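Local coordinates for protein putative polysaccharide deacetylase (Bdellovibrio bacteriovorus HD100, PDB 5JP6) that probably removes acetyl groups from peptidoglycan as a zinc-dependent deacetylase of carbohydrate esterase family 4, at residues Asp148-Arg153 / Val359-Ala364; Ala161-Val166 / Ala300-Ser305; Gly261-Phe266 / Lys374-Lys379. The protein carries 1 engineered substitution. All blocks are in the same frame, centred on the assembly; numbering follows the deposited sequence.

Contact 1: Asp148-Arg153 / Val359-Ala364; sequences DNTQKR and VVLLTA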
ATOM      1  N   ASP A 148      24.038   4.424  -1.529  1.00 26.93           N
ATOM      2  CA  ASP A 148      23.392   4.854  -0.308  1.00 25.84           C
ATOM      3  C   ASP A 148      23.104   6.360  -0.344  1.00 24.20           C
ATOM      4  O   ASP A 148      23.939   7.175  -0.774  1.00 27.94           O
ATOM      5  CB  ASP A 148      24.296   4.598   0.903  1.00 28.75           C
ATOM      6  CG  ASP A 148      24.536   3.115   1.193  1.00 29.43           C
ATOM      7  OD1 ASP A 148      23.700   2.256   0.850  1.00 28.77           O
ATOM      8  OD2 ASP A 148      25.605   2.828   1.790  1.00 37.01           O
ATOM      9  N   ASN A 149      21.904   6.700   0.100  1.00 24.72           N
ATOM     10  CA  ASN A 149      21.476   8.085   0.199  1.00 24.93           C
ATOM     11  C   ASN A 149      20.373   8.227   1.224  1.00 23.98           C
ATOM     12  O   ASN A 149      19.207   8.185   0.902  1.00 24.15           O
ATOM     13  CB  ASN A 149      20.993   8.568  -1.167  1.00 25.42           C
ATOM     14  CG  ASN A 149      20.952  10.081  -1.266  1.00 26.16           C
ATOM     15  OD1 ASN A 149      20.854  10.804  -0.251  1.00 26.34           O
ATOM     16  ND2 ASN A 149      21.008  10.566  -2.491  1.00 27.22           N
ATOM     17  N   THR A 150      20.792   8.361   2.478  1.00 25.01           N
ATOM     18  CA  THR A 150      19.905   8.562   3.602  1.00 23.44           C
ATOM     19  C   THR A 150      20.088   9.983   4.096  1.00 22.71           C
ATOM     20  O   THR A 150      21.192  10.393   4.421  1.00 27.17           O
ATOM     21  CB  THR A 150      20.175   7.513   4.714  1.00 24.91           C
ATOM     22  OG1 THR A 150      19.871   6.184   4.166  1.00 25.23           O
ATOM     23  CG2 THR A 150      19.343   7.776   5.933  1.00 25.30           C
ATOM     24  N   GLN A 151      18.962  10.702   4.203  1.00 23.37           N
ATOM     25  CA  GLN A 151      18.944  12.094   4.563  1.00 22.36           C
ATOM     26  C   GLN A 151      18.106  12.261   5.825  1.00 22.16           C
ATOM     27  O   GLN A 151      16.959  11.815   5.908  1.00 22.94           O
ATOM     28  CB  GLN A 151      18.417  12.928   3.419  1.00 22.83           C
ATOM     29  CG  GLN A 151      19.349  12.917   2.207  1.00 22.94           C
ATOM     30  CD  GLN A 151      18.835  13.727   1.043  1.00 24.20           C
ATOM     31  OE1 GLN A 151      18.173  14.740   1.210  1.00 26.35           O
ATOM     32  NE2 GLN A 151      19.158  13.288  -0.137  1.00 25.14           N
ATOM     33  N   LYS A 152      18.684  12.957   6.799  1.00 23.39           N
ATOM     34  CA  LYS A 152      18.071  13.139   8.096  1.00 23.58           C
ATOM     35  C   LYS A 152      17.202  14.395   8.091  1.00 21.08           C
ATOM     36  O   LYS A 152      17.580  15.431   7.515  1.00 24.82           O
ATOM     37  CB  LYS A 152      19.119  13.268   9.193  1.00 26.49           C
ATOM     38  CG  LYS A 152      19.954  12.019   9.405  1.00 29.08           C
ATOM     39  CD  LYS A 152      21.075  12.307  10.397  1.00 33.14           C
ATOM     40  CE  LYS A 152      22.002  11.127  10.525  1.00 39.86           C
ATOM     41  NZ  LYS A 152      23.122  11.478  11.437  1.00 43.86           N
ATOM     42  N   ARG A 153      16.095  14.313   8.826  1.00 22.51           N
ATOM     43  CA  ARG A 153      15.172  15.442   9.010  1.00 22.62           C
ATOM     44  C   ARG A 153      14.848  15.548  10.494  1.00 23.34           C
ATOM     45  O   ARG A 153      14.611  14.560  11.144  1.00 23.93           O
ATOM     46  CB  ARG A 153      13.885  15.250   8.227  1.00 23.35           C
ATOM     47  CG  ARG A 153      14.065  15.105   6.741  1.00 22.89           C
ATOM     48  CD  ARG A 153      14.517  16.398   6.089  1.00 24.27           C
ATOM     49  NE  ARG A 153      14.751  16.240   4.657  1.00 24.52           N
ATOM     50  CZ  ARG A 153      15.932  16.016   4.093  1.00 23.93           C
ATOM     51  NH1 ARG A 153      17.040  15.876   4.819  1.00 26.20           N
ATOM     52  NH2 ARG A 153      15.998  15.896   2.770  1.00 24.51           N
ATOM     53  N   VAL A 359      17.445   7.027  -5.383  1.00 22.17           N
ATOM     54  CA  VAL A 359      16.499   6.774  -4.347  1.00 22.32           C
ATOM     55  C   VAL A 359      17.023   7.246  -2.990  1.00 23.24           C
ATOM     56  O   VAL A 359      18.140   6.909  -2.600  1.00 25.95           O
ATOM     57  CB  VAL A 359      16.105   5.287  -4.280  1.00 22.19           C
ATOM     58  CG1 VAL A 359      15.202   5.010  -3.068  1.00 23.72           C
ATOM     59  CG2 VAL A 359      15.401   4.867  -5.571  1.00 23.42           C
ATOM     60  N   VAL A 360      16.218   8.045  -2.296  1.00 20.92           N
ATOM     61  CA  VAL A 360      16.590   8.628  -1.002  1.00 21.04           C
ATOM     62  C   VAL A 360      15.706   8.085   0.096  1.00 21.69           C
ATOM     63  O   VAL A 360      14.486   8.028  -0.055  1.00 21.59           O
ATOM     64  CB  VAL A 360      16.417  10.161  -1.038  1.00 22.14           C
ATOM     65  CG1 VAL A 360      16.592  10.783   0.325  1.00 24.91           C
ATOM     66  CG2 VAL A 360      17.404  10.757  -2.038  1.00 25.17           C
ATOM     67  N   LEU A 361      16.323   7.774   1.235  1.00 20.69           N
ATOM     68  CA  LEU A 361      15.582   7.451   2.434  1.00 20.44           C
ATOM     69  C   LEU A 361      15.569   8.664   3.357  1.00 19.79           C
ATOM     70  O   LEU A 361      16.625   9.237   3.623  1.00 22.27           O
ATOM     71  CB  LEU A 361      16.231   6.286   3.182  1.00 20.89           C
ATOM     72  CG  LEU A 361      15.498   5.778   4.411  1.00 20.15           C
ATOM     73  CD1 LEU A 361      14.164   5.202   4.062  1.00 20.16           C
ATOM     74  CD2 LEU A 361      16.389   4.769   5.140  1.00 21.40           C
ATOM     75  N   LEU A 362      14.384   9.064   3.827  1.00 20.16           N
ATOM     76  CA  LEU A 362      14.305  10.136   4.830  1.00 20.53           C
ATOM     77  C   LEU A 362      14.121   9.456   6.187  1.00 20.57           C
ATOM     78  O   LEU A 362      13.321   8.514   6.315  1.00 21.77           O
ATOM     79  CB  LEU A 362      13.122  11.080   4.554  1.00 21.18           C
ATOM     80  CG  LEU A 362      13.152  11.793   3.208  1.00 22.80           C
ATOM     81  CD1 LEU A 362      11.871  12.601   3.017  1.00 24.68           C
ATOM     82  CD2 LEU A 362      14.387  12.669   3.084  1.00 25.20           C
ATOM     83  N   THR A 363      14.835   9.953   7.183  1.00 20.70           N
ATOM     84  CA  THR A 363      14.819   9.372   8.500  1.00 21.22           C
ATOM     85  C   THR A 363      14.963  10.477   9.545  1.00 20.75           C
ATOM     86  O   THR A 363      15.418  11.583   9.238  1.00 23.66           O
ATOM     87  CB  THR A 363      15.931   8.304   8.631  1.00 25.98           C
ATOM     88  OG1 THR A 363      15.618   7.445   9.725  1.00 30.56           O
ATOM     89  CG2 THR A 363      17.299   8.970   8.800  1.00 24.92           C
ATOM     90  N   ALA A 364      14.568  10.175  10.763  1.00 21.83           N
ATOM     91  CA  ALA A 364      14.733  11.144  11.863  1.00 22.43           C
ATOM     92  C   ALA A 364      16.202  11.467  12.142  1.00 22.44           C
ATOM     93  O   ALA A 364      17.069  10.586  12.093  1.00 25.43           O
ATOM     94  CB  ALA A 364      14.078  10.640  13.129  1.00 25.37           C
TER
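The guanidinium of Arg153 lies over Leu362, whose CD2 methyl sits 3.5 Å from the guanidinium plane, offset toward the rim near NH2. The arginine chain bends at its second torsion (chi2 -69°), which turns CD aside from a fully extended course. The planar end then serves two purposes: one face packs on the leucine, while two N-H groups bond to partners close to its plane. NH2 reaches Gln151 OE1 at 2.9 Å, and NH1 bonds to Lys152 O, coming in from above the plane of that carbonyl.

Gln151 passes this network along the strand. Its CG is anti to the carbonyl carbon and the chain runs on extended, CD anti to CA (chi2 179°), crossing Val360 at about a right angle. Both valine methyls lie 3.6 Å from Gln151 NE2, and that nitrogen donates an almost straight bond of 3.0 Å to Asn149 OD1. Glu170 takes a second bond from NE2 and one from Asn149 ND2. Polar side chains suit this row: Gln151 lays its stem and NE2 on Val360, Arg153 a guanidinium face on Leu362, and their ends bond to one another.

Thr150 and Lys152 stand on the other face, with Leu361 and Thr363. Thr150 CG2 meets Thr363 CG2 at 3.7 Å, and Lys152 keeps its stem beside that methyl before its amine leads away. The backbones are joined by alternating bonds, among them Gln151 N to Leu361 O (2.8 Å) and Thr363 N to Gln151 O (3.1 Å). Each residue of 150-153 therefore pairs in parallel with one of 361-364. Strand 358-364 pairs in parallel with 170-176 as well, and such an all-parallel sheet is characteristic of the distorted (beta/alpha) barrel of the NodB-homology, carbohydrate esterase 4 family.

Contact 2: Ala161-Val166 / Ala300-Ser305; sequences AVRGDV and AWNIES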
ATOM      1  N   ALA A 161       6.340  17.062   5.133  1.00 23.85           N
ATOM      2  CA  ALA A 161       7.017  16.624   3.927  1.00 25.50           C
ATOM      3  C   ALA A 161       6.029  16.529   2.785  1.00 22.73           C
ATOM      4  O   ALA A 161       5.018  15.785   2.856  1.00 24.41           O
ATOM      5  CB  ALA A 161       7.682  15.282   4.151  1.00 27.65           C
ATOM      6  N   VAL A 162       6.358  17.241   1.717  1.00 25.68           N
ATOM      7  CA  VAL A 162       5.653  17.101   0.452  1.00 24.47           C
ATOM      8  C   VAL A 162       6.641  16.530  -0.559  1.00 24.76           C
ATOM      9  O   VAL A 162       6.469  15.404  -1.008  1.00 25.34           O
ATOM     10  CB  VAL A 162       5.015  18.432  -0.019  1.00 28.37           C
ATOM     11  CG1 VAL A 162       4.371  18.227  -1.378  1.00 29.19           C
ATOM     12  CG2 VAL A 162       3.940  18.865   0.976  1.00 30.34           C
ATOM     13  N   ARG A 163       7.692  17.293  -0.863  1.00 25.30           N
ATOM     14  CA  ARG A 163       8.807  16.818  -1.682  1.00 24.19           C
ATOM     15  C   ARG A 163       9.947  16.335  -0.802  1.00 26.13           C
ATOM     16  O   ARG A 163      10.850  15.685  -1.284  1.00 28.50           O
ATOM     17  CB  ARG A 163       9.294  17.903  -2.640  1.00 25.81           C
ATOM     18  CG  ARG A 163       8.229  18.237  -3.686  1.00 29.78           C
ATOM     19  CD  ARG A 163       8.574  19.373  -4.658  1.00 34.88           C
ATOM     20  NE  ARG A 163       7.482  19.456  -5.649  1.00 39.89           N
ATOM     21  CZ  ARG A 163       6.198  19.829  -5.398  1.00 42.14           C
ATOM     22  NH1 ARG A 163       5.795  20.273  -4.194  1.00 45.70           N
ATOM     23  NH2 ARG A 163       5.293  19.795  -6.373  1.00 44.25           N
ATOM     24  N   GLY A 164       9.912  16.658   0.491  1.00 24.54           N
ATOM     25  CA  GLY A 164      10.910  16.148   1.432  1.00 25.21           C
ATOM     26  C   GLY A 164      12.279  16.801   1.434  1.00 25.82           C
ATOM     27  O   GLY A 164      13.223  16.244   1.985  1.00 24.66           O
ATOM     28  N   ASP A 165      12.392  17.952   0.785  1.00 26.97           N
ATOM     29  CA  ASP A 165      13.631  18.751   0.753  1.00 26.85           C
ATOM     30  C   ASP A 165      14.786  18.003   0.080  1.00 26.99           C
ATOM     31  O   ASP A 165      15.968  18.286   0.309  1.00 28.09           O
ATOM     32  CB  ASP A 165      14.023  19.240   2.155  1.00 29.85           C
ATOM     33  CG  ASP A 165      12.906  20.018   2.823  1.00 32.82           C
ATOM     34  OD1 ASP A 165      12.564  21.072   2.322  1.00 38.49           O
ATOM     35  OD2 ASP A 165      12.326  19.530   3.809  1.00 38.03           O
ATOM     36  N   VAL A 166      14.422  17.102  -0.833  1.00 25.77           N
ATOM     37  CA  VAL A 166      15.437  16.369  -1.563  1.00 24.98           C
ATOM     38  C   VAL A 166      15.944  17.164  -2.781  1.00 26.27           C
ATOM     39  O   VAL A 166      15.337  18.169  -3.196  1.00 28.35           O
ATOM     40  CB  VAL A 166      14.953  14.976  -2.004  1.00 24.01           C
ATOM     41  CG1 VAL A 166      14.557  14.140  -0.785  1.00 25.00           C
ATOM     42  CG2 VAL A 166      13.812  15.076  -2.989  1.00 24.92           C
ATOM     43  N   ALA A 300       3.118  13.878   3.336  1.00 21.94           N
ATOM     44  CA  ALA A 300       2.237  13.854   2.181  1.00 21.88           C
ATOM     45  C   ALA A 300       3.124  13.298   1.032  1.00 21.43           C
ATOM     46  O   ALA A 300       3.976  12.446   1.268  1.00 21.48           O
ATOM     47  CB  ALA A 300       1.685  15.243   1.920  1.00 22.50           C
ATOM     48  N   TRP A 301       2.917  13.725  -0.198  1.00 20.74           N
ATOM     49  CA  TRP A 301       3.656  13.211  -1.366  1.00 20.47           C
ATOM     50  C   TRP A 301       3.420  14.225  -2.499  1.00 22.35           C
ATOM     51  O   TRP A 301       2.505  15.048  -2.429  1.00 24.12           O
ATOM     52  CB  TRP A 301       3.183  11.810  -1.817  1.00 20.50           C
ATOM     53  CG  TRP A 301       1.747  11.797  -2.260  1.00 22.49           C
ATOM     54  CD1 TRP A 301       1.297  11.935  -3.550  1.00 26.31           C
ATOM     55  CD2 TRP A 301       0.598  11.667  -1.438  1.00 24.37           C
ATOM     56  NE1 TRP A 301      -0.064  11.928  -3.563  1.00 31.19           N
ATOM     57  CE2 TRP A 301      -0.523  11.756  -2.285  1.00 27.10           C
ATOM     58  CE3 TRP A 301       0.399  11.506  -0.061  1.00 25.52           C
ATOM     59  CZ2 TRP A 301      -1.801  11.677  -1.808  1.00 31.48           C
ATOM     60  CZ3 TRP A 301      -0.889  11.427   0.398  1.00 25.93           C
ATOM     61  CH2 TRP A 301      -1.966  11.520  -0.472  1.00 30.07           C
ATOM     62  N   ASN A 302       4.239  14.139  -3.549  1.00 21.30           N
ATOM     63  CA  ASN A 302       3.990  14.929  -4.759  1.00 21.23           C
ATOM     64  C   ASN A 302       3.985  14.126  -6.051  1.00 21.98           C
ATOM     65  O   ASN A 302       3.625  14.654  -7.084  1.00 25.13           O
ATOM     66  CB  ASN A 302       4.975  16.085  -4.893  1.00 22.90           C
ATOM     67  CG  ASN A 302       6.383  15.614  -5.122  1.00 22.72           C
ATOM     68  OD1 ASN A 302       6.934  14.838  -4.347  1.00 23.59           O
ATOM     69  ND2 ASN A 302       6.987  16.077  -6.206  1.00 24.71           N
ATOM     70  N   ILE A 303       4.436  12.887  -5.994  1.00 21.26           N
ATOM     71  CA  ILE A 303       4.478  12.024  -7.176  1.00 21.96           C
ATOM     72  C   ILE A 303       3.460  10.888  -6.962  1.00 20.87           C
ATOM     73  O   ILE A 303       3.671   9.993  -6.131  1.00 21.62           O
ATOM     74  CB  ILE A 303       5.884  11.446  -7.440  1.00 22.70           C
ATOM     75  CG1 ILE A 303       6.898  12.544  -7.684  1.00 24.10           C
ATOM     76  CG2 ILE A 303       5.849  10.487  -8.637  1.00 22.62           C
ATOM     77  CD1 ILE A 303       8.327  12.110  -7.537  1.00 23.39           C
ATOM     78  N   GLU A 304       2.377  10.928  -7.740  1.00 21.84           N
ATOM     79  CA  GLU A 304       1.319   9.908  -7.677  1.00 22.53           C
ATOM     80  C   GLU A 304       1.644   8.730  -8.597  1.00 21.79           C
ATOM     81  O   GLU A 304       2.108   8.908  -9.705  1.00 23.15           O
ATOM     82  CB  GLU A 304      -0.029  10.517  -8.012  1.00 26.96           C
ATOM     83  CG  GLU A 304      -0.552  11.175  -6.732  1.00 42.16           C
ATOM     84  CD  GLU A 304      -1.501  12.296  -6.906  1.00 47.78           C
ATOM     85  OE1 GLU A 304      -1.860  12.637  -8.058  1.00 55.39           O
ATOM     86  OE2 GLU A 304      -1.887  12.839  -5.848  1.00 47.80           O
ATOM     87  N   SER A 305       1.390   7.524  -8.094  1.00 21.22           N
ATOM     88  CA  SER A 305       1.410   6.336  -8.907  1.00 21.27           C
ATOM     89  C   SER A 305       0.068   5.991  -9.478  1.00 20.64           C
ATOM     90  O   SER A 305       0.000   5.287 -10.504  1.00 22.72           O
ATOM     91  CB  SER A 305       1.946   5.139  -8.121  1.00 20.84           C
ATOM     92  OG  SER A 305       1.055   4.762  -7.090  1.00 20.54           O
TER
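Arg163 crosses Asn302 at about a right angle, so that the stem and guanidinium of one are laid against the flank of the other. Arg163 CG comes to 3.5 Å from Asn302 CG, and further along, Asn302 CB sits beneath the centre of one guanidinium face, 3.9 Å from its plane. The two flat groups are turned 48° against each other, an inclined packing rather than a stack. Arg163 NE and Asn302 ND2 are neighbours at 3.5 Å, but both are donors and cannot bond each other; instead Arg163 NH2 and Asn302 ND2 both donate to Gln327 OE1, which ties the pair together from outside.

Asn302 CG lies between its own backbone N and carbonyl carbon (chi1 66°), the crowded position, and the amide is gripped there at both ends. OD1 accepts the backbone N-H of Ile331, and ND2 has a further bond to Arg329 O. An asparagine suits this place because one short amide can meet a donor and acceptors at once. Val162 slants across the same residue, its CG1 4.2 Å from Asn302 CB, giving the amide stem an apolar neighbour.

Before these residues the chains are joined by one backbone bond, Ala300 N to Ala161 O at 2.7 Å, and the small methyl of Ala300 fits beside that carbonyl. Trp301 turns the other way: its NE1 donates in the ring plane to the anti lone pair of Glu304 OE2, at 3.1 Å.

The contact extends the parallel pairing of strands 160-161 and 297-299 into the loops that follow them. Ile331, the partner of Asn302 OD1, belongs to strand 330-335, which also packs against Trp301; Arg329 lies just before that strand, while helix 313-327 supplies Gln327 and covers Ile303.

Contact 3: Gly261-Phe266 / Lys374-Lys379; sequences GHQAVF and KLVKRK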
ATOM      1  N   GLY A 261      -2.091   2.778  14.966  1.00 26.61           N
ATOM      2  CA  GLY A 261      -1.184   2.190  13.965  1.00 26.61           C
ATOM      3  C   GLY A 261       0.280   2.240  14.452  1.00 23.72           C
ATOM      4  O   GLY A 261       1.047   1.307  14.286  1.00 22.34           O
ATOM      5  N   HIS A 262       0.643   3.352  15.079  1.00 21.49           N
ATOM      6  CA  HIS A 262       1.960   3.503  15.649  1.00 21.01           C
ATOM      7  C   HIS A 262       2.204   2.461  16.741  1.00 19.45           C
ATOM      8  O   HIS A 262       3.251   1.814  16.774  1.00 20.20           O
ATOM      9  CB  HIS A 262       2.146   4.898  16.199  1.00 22.14           C
ATOM     10  CG  HIS A 262       3.157   5.700  15.453  1.00 20.88           C
ATOM     11  ND1 HIS A 262       3.089   5.913  14.096  1.00 21.24           N
ATOM     12  CD2 HIS A 262       4.286   6.320  15.870  1.00 24.28           C
ATOM     13  CE1 HIS A 262       4.119   6.640  13.713  1.00 23.33           C
ATOM     14  NE2 HIS A 262       4.860   6.897  14.765  1.00 23.63           N
ATOM     15  N   GLN A 263       1.206   2.286  17.600  1.00 19.83           N
ATOM     16  CA  GLN A 263       1.300   1.287  18.641  1.00 19.62           C
ATOM     17  C   GLN A 263       1.464  -0.132  18.059  1.00 19.94           C
ATOM     18  O   GLN A 263       2.214  -0.937  18.602  1.00 20.96           O
ATOM     19  CB  GLN A 263       0.079   1.359  19.548  1.00 21.88           C
ATOM     20  CG  GLN A 263       0.200   0.491  20.765  1.00 22.14           C
ATOM     21  CD  GLN A 263       1.130   1.072  21.833  1.00 22.18           C
ATOM     22  OE1 GLN A 263       1.015   2.226  22.216  1.00 23.86           O
ATOM     23  NE2 GLN A 263       2.046   0.248  22.330  1.00 24.47           N
ATOM     24  N   ALA A 264       0.732  -0.432  16.982  1.00 19.91           N
ATOM     25  CA  ALA A 264       0.800  -1.780  16.393  1.00 21.60           C
ATOM     26  C   ALA A 264       2.229  -2.063  15.924  1.00 19.91           C
ATOM     27  O   ALA A 264       2.760  -3.153  16.132  1.00 21.30           O
ATOM     28  CB  ALA A 264      -0.179  -1.942  15.261  1.00 23.07           C
ATOM     29  N   VAL A 265       2.838  -1.080  15.246  1.00 19.44           N
ATOM     30  CA  VAL A 265       4.212  -1.258  14.779  1.00 19.74           C
ATOM     31  C   VAL A 265       5.161  -1.465  15.968  1.00 18.78           C
ATOM     32  O   VAL A 265       5.995  -2.381  15.976  1.00 19.98           O
ATOM     33  CB  VAL A 265       4.672  -0.078  13.915  1.00 18.65           C
ATOM     34  CG1 VAL A 265       6.155  -0.177  13.602  1.00 19.18           C
ATOM     35  CG2 VAL A 265       3.848   0.017  12.622  1.00 19.65           C
ATOM     36  N   PHE A 266       5.037  -0.594  16.944  1.00 18.57           N
ATOM     37  CA  PHE A 266       5.859  -0.648  18.155  1.00 18.98           C
ATOM     38  C   PHE A 266       5.732  -1.985  18.878  1.00 20.19           C
ATOM     39  O   PHE A 266       6.723  -2.561  19.327  1.00 21.86           O
ATOM     40  CB  PHE A 266       5.499   0.483  19.081  1.00 19.78           C
ATOM     41  CG  PHE A 266       6.254   0.479  20.381  1.00 21.65           C
ATOM     42  CD1 PHE A 266       7.553   0.911  20.432  1.00 22.19           C
ATOM     43  CD2 PHE A 266       5.680  -0.031  21.531  1.00 27.50           C
ATOM     44  CE1 PHE A 266       8.258   0.903  21.624  1.00 25.42           C
ATOM     45  CE2 PHE A 266       6.375  -0.049  22.710  1.00 31.31           C
ATOM     46  CZ  PHE A 266       7.673   0.391  22.744  1.00 31.87           C
ATOM     47  N   LYS A 374       6.086   9.570  21.105  1.00 21.05           N
ATOM     48  CA  LYS A 374       5.034  10.176  21.933  1.00 22.37           C
ATOM     49  C   LYS A 374       3.616   9.671  21.607  1.00 20.70           C
ATOM     50  O   LYS A 374       2.655  10.068  22.277  1.00 24.33           O
ATOM     51  CB  LYS A 374       5.123  11.694  21.863  1.00 21.72           C
ATOM     52  CG  LYS A 374       6.406  12.237  22.468  1.00 22.63           C
ATOM     53  CD  LYS A 374       6.535  13.742  22.243  1.00 24.42           C
ATOM     54  CE  LYS A 374       7.734  14.305  22.909  1.00 27.54           C
ATOM     55  NZ  LYS A 374       7.881  15.727  22.597  1.00 30.93           N
ATOM     56  N   LEU A 375       3.517   8.811  20.583  1.00 21.67           N
ATOM     57  CA  LEU A 375       2.258   8.219  20.169  1.00 23.36           C
ATOM     58  C   LEU A 375       2.043   6.823  20.743  1.00 25.56           C
ATOM     59  O   LEU A 375       1.002   6.226  20.515  1.00 27.03           O
ATOM     60  CB  LEU A 375       2.177   8.171  18.638  1.00 21.18           C
ATOM     61  CG  LEU A 375       2.174   9.506  17.931  1.00 22.36           C
ATOM     62  CD1 LEU A 375       2.249   9.343  16.433  1.00 23.22           C
ATOM     63  CD2 LEU A 375       0.938  10.341  18.311  1.00 22.21           C
ATOM     64  N   VAL A 376       3.041   6.293  21.452  1.00 21.92           N
ATOM     65  CA  VAL A 376       2.923   4.949  21.958  1.00 22.65           C
ATOM     66  C   VAL A 376       3.017   4.890  23.479  1.00 23.08           C
ATOM     67  O   VAL A 376       3.655   5.750  24.106  1.00 26.54           O
ATOM     68  CB  VAL A 376       3.939   3.981  21.350  1.00 26.05           C
ATOM     69  CG1 VAL A 376       3.983   4.048  19.827  1.00 26.03           C
ATOM     70  CG2 VAL A 376       5.265   4.126  21.949  1.00 29.99           C
ATOM     71  N   LYS A 377       2.392   3.850  24.046  1.00 24.42           N
ATOM     72  CA  LYS A 377       2.501   3.486  25.455  1.00 28.72           C
ATOM     73  C   LYS A 377       3.529   2.358  25.590  1.00 30.12           C
ATOM     74  O   LYS A 377       3.471   1.343  24.874  1.00 31.90           O
ATOM     75  CB  LYS A 377       1.175   2.972  25.944  1.00 34.96           C
ATOM     76  CG  LYS A 377       0.062   3.958  25.901  1.00 41.78           C
ATOM     77  CD  LYS A 377      -1.219   3.381  26.542  1.00 50.48           C
ATOM     78  CE  LYS A 377      -1.116   3.176  28.048  1.00 56.42           C
ATOM     79  NZ  LYS A 377      -2.455   2.973  28.687  1.00 67.24           N
ATOM     80  N   ARG A 378       4.506   2.565  26.451  1.00 33.30           N
ATOM     81  CA  ARG A 378       5.537   1.570  26.691  1.00 38.65           C
ATOM     82  C   ARG A 378       4.978   0.366  27.417  1.00 39.57           C
ATOM     83  O   ARG A 378       3.915   0.438  28.024  1.00 40.40           O
ATOM     84  CB  ARG A 378       6.660   2.169  27.527  1.00 40.02           C
ATOM     85  CG  ARG A 378       7.292   3.443  26.968  1.00 41.22           C
ATOM     86  CD  ARG A 378       8.505   3.817  27.832  1.00 42.28           C
ATOM     87  NE  ARG A 378       8.999   5.178  27.589  1.00 35.50           N
ATOM     88  CZ  ARG A 378       9.926   5.509  26.687  1.00 35.47           C
ATOM     89  NH1 ARG A 378      10.490   4.571  25.888  1.00 34.17           N
ATOM     90  NH2 ARG A 378      10.291   6.802  26.578  1.00 38.71           N
ATOM     91  N   LYS A 379       5.716  -0.747  27.375  1.00 43.35           N
ATOM     92  CA  LYS A 379       5.412  -1.906  28.227  1.00 51.09           C
ATOM     93  C   LYS A 379       4.059  -2.507  27.820  1.00 64.38           C
ATOM     94  O   LYS A 379       3.918  -3.724  27.647  1.00 78.49           O
ATOM     95  CB  LYS A 379       5.440  -1.521  29.746  1.00 51.34           C
ATOM     96  CG  LYS A 379       4.198  -1.959  30.506  1.00 55.56           C
ATOM     97  CD  LYS A 379       4.384  -1.939  32.024  1.00 59.55           C
ATOM     98  CE  LYS A 379       3.712  -3.135  32.667  1.00 62.47           C
ATOM     99  NZ  LYS A 379       4.084  -4.419  32.006  1.00 66.45           N
TER
HETATM  100  O   HOH W   1      -0.653   4.161  21.633  1.00 30.97           O
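Gln263 grips the backbone N-H and C=O of Lys377: OE1 accepts the N-H of Lys377 at 2.8 Å, nearly straight at 170°, and NE2 donates to Lys377 O at 3.1 Å. Both bonds lie in the carbonyl planes, on lone pairs, so the side-chain amide pairs with the main chain much as a neighbouring strand would. This fastens the C-terminal tail of the chain, irregular over 374-379, to helix 251-269 of the NodB-type catalytic domain. A glutamine fits because it offers an acceptor and a donor side by side; its chain bends at chi2 (76°), which places CD. A water donates to the same OE1 and to Leu375 O, while NE2 has a second partner in Asp267 OD1.

Around this polar centre the tail turns its apolar groups onto the helix. Leu375 places CD1 over one face of the His262 ring, 3.7 Å above the plane and offset toward the rim, near CD2. Ring atom ND1 bonds Ser226 OG. A branched residue suits position 376, since Val376 uses both methyls on Phe266: CG1 packs on Phe266 CB at 3.9 Å, and CG2 lies over the face of the Phe266 ring as a CH-pi contact, 4.1 Å from its centroid and 9° off the normal.

Contacts 1 and 2 are adjacent, their centres about 13 Å apart, and they touch directly: Arg153 NH2 of contact 1 probably bonds Gly164 O of contact 2 at 2.9 Å. Both reach the same parallel sheet. Contact 3 stands apart, its centre about 23 and 25 Å from theirs. The zinc ion is held by Asp177, His227 and Tyr280. Contact 2 approaches this site through the side chain of Trp301, about 3 Å from that of Tyr280 and about 8 Å from the zinc ion, whereas in contact 3 the His262 side chain is about 13 Å from the metal. Contact 1 lies away from the site, but its Ala364 side chain is about 4 Å from a bound magnesium ion.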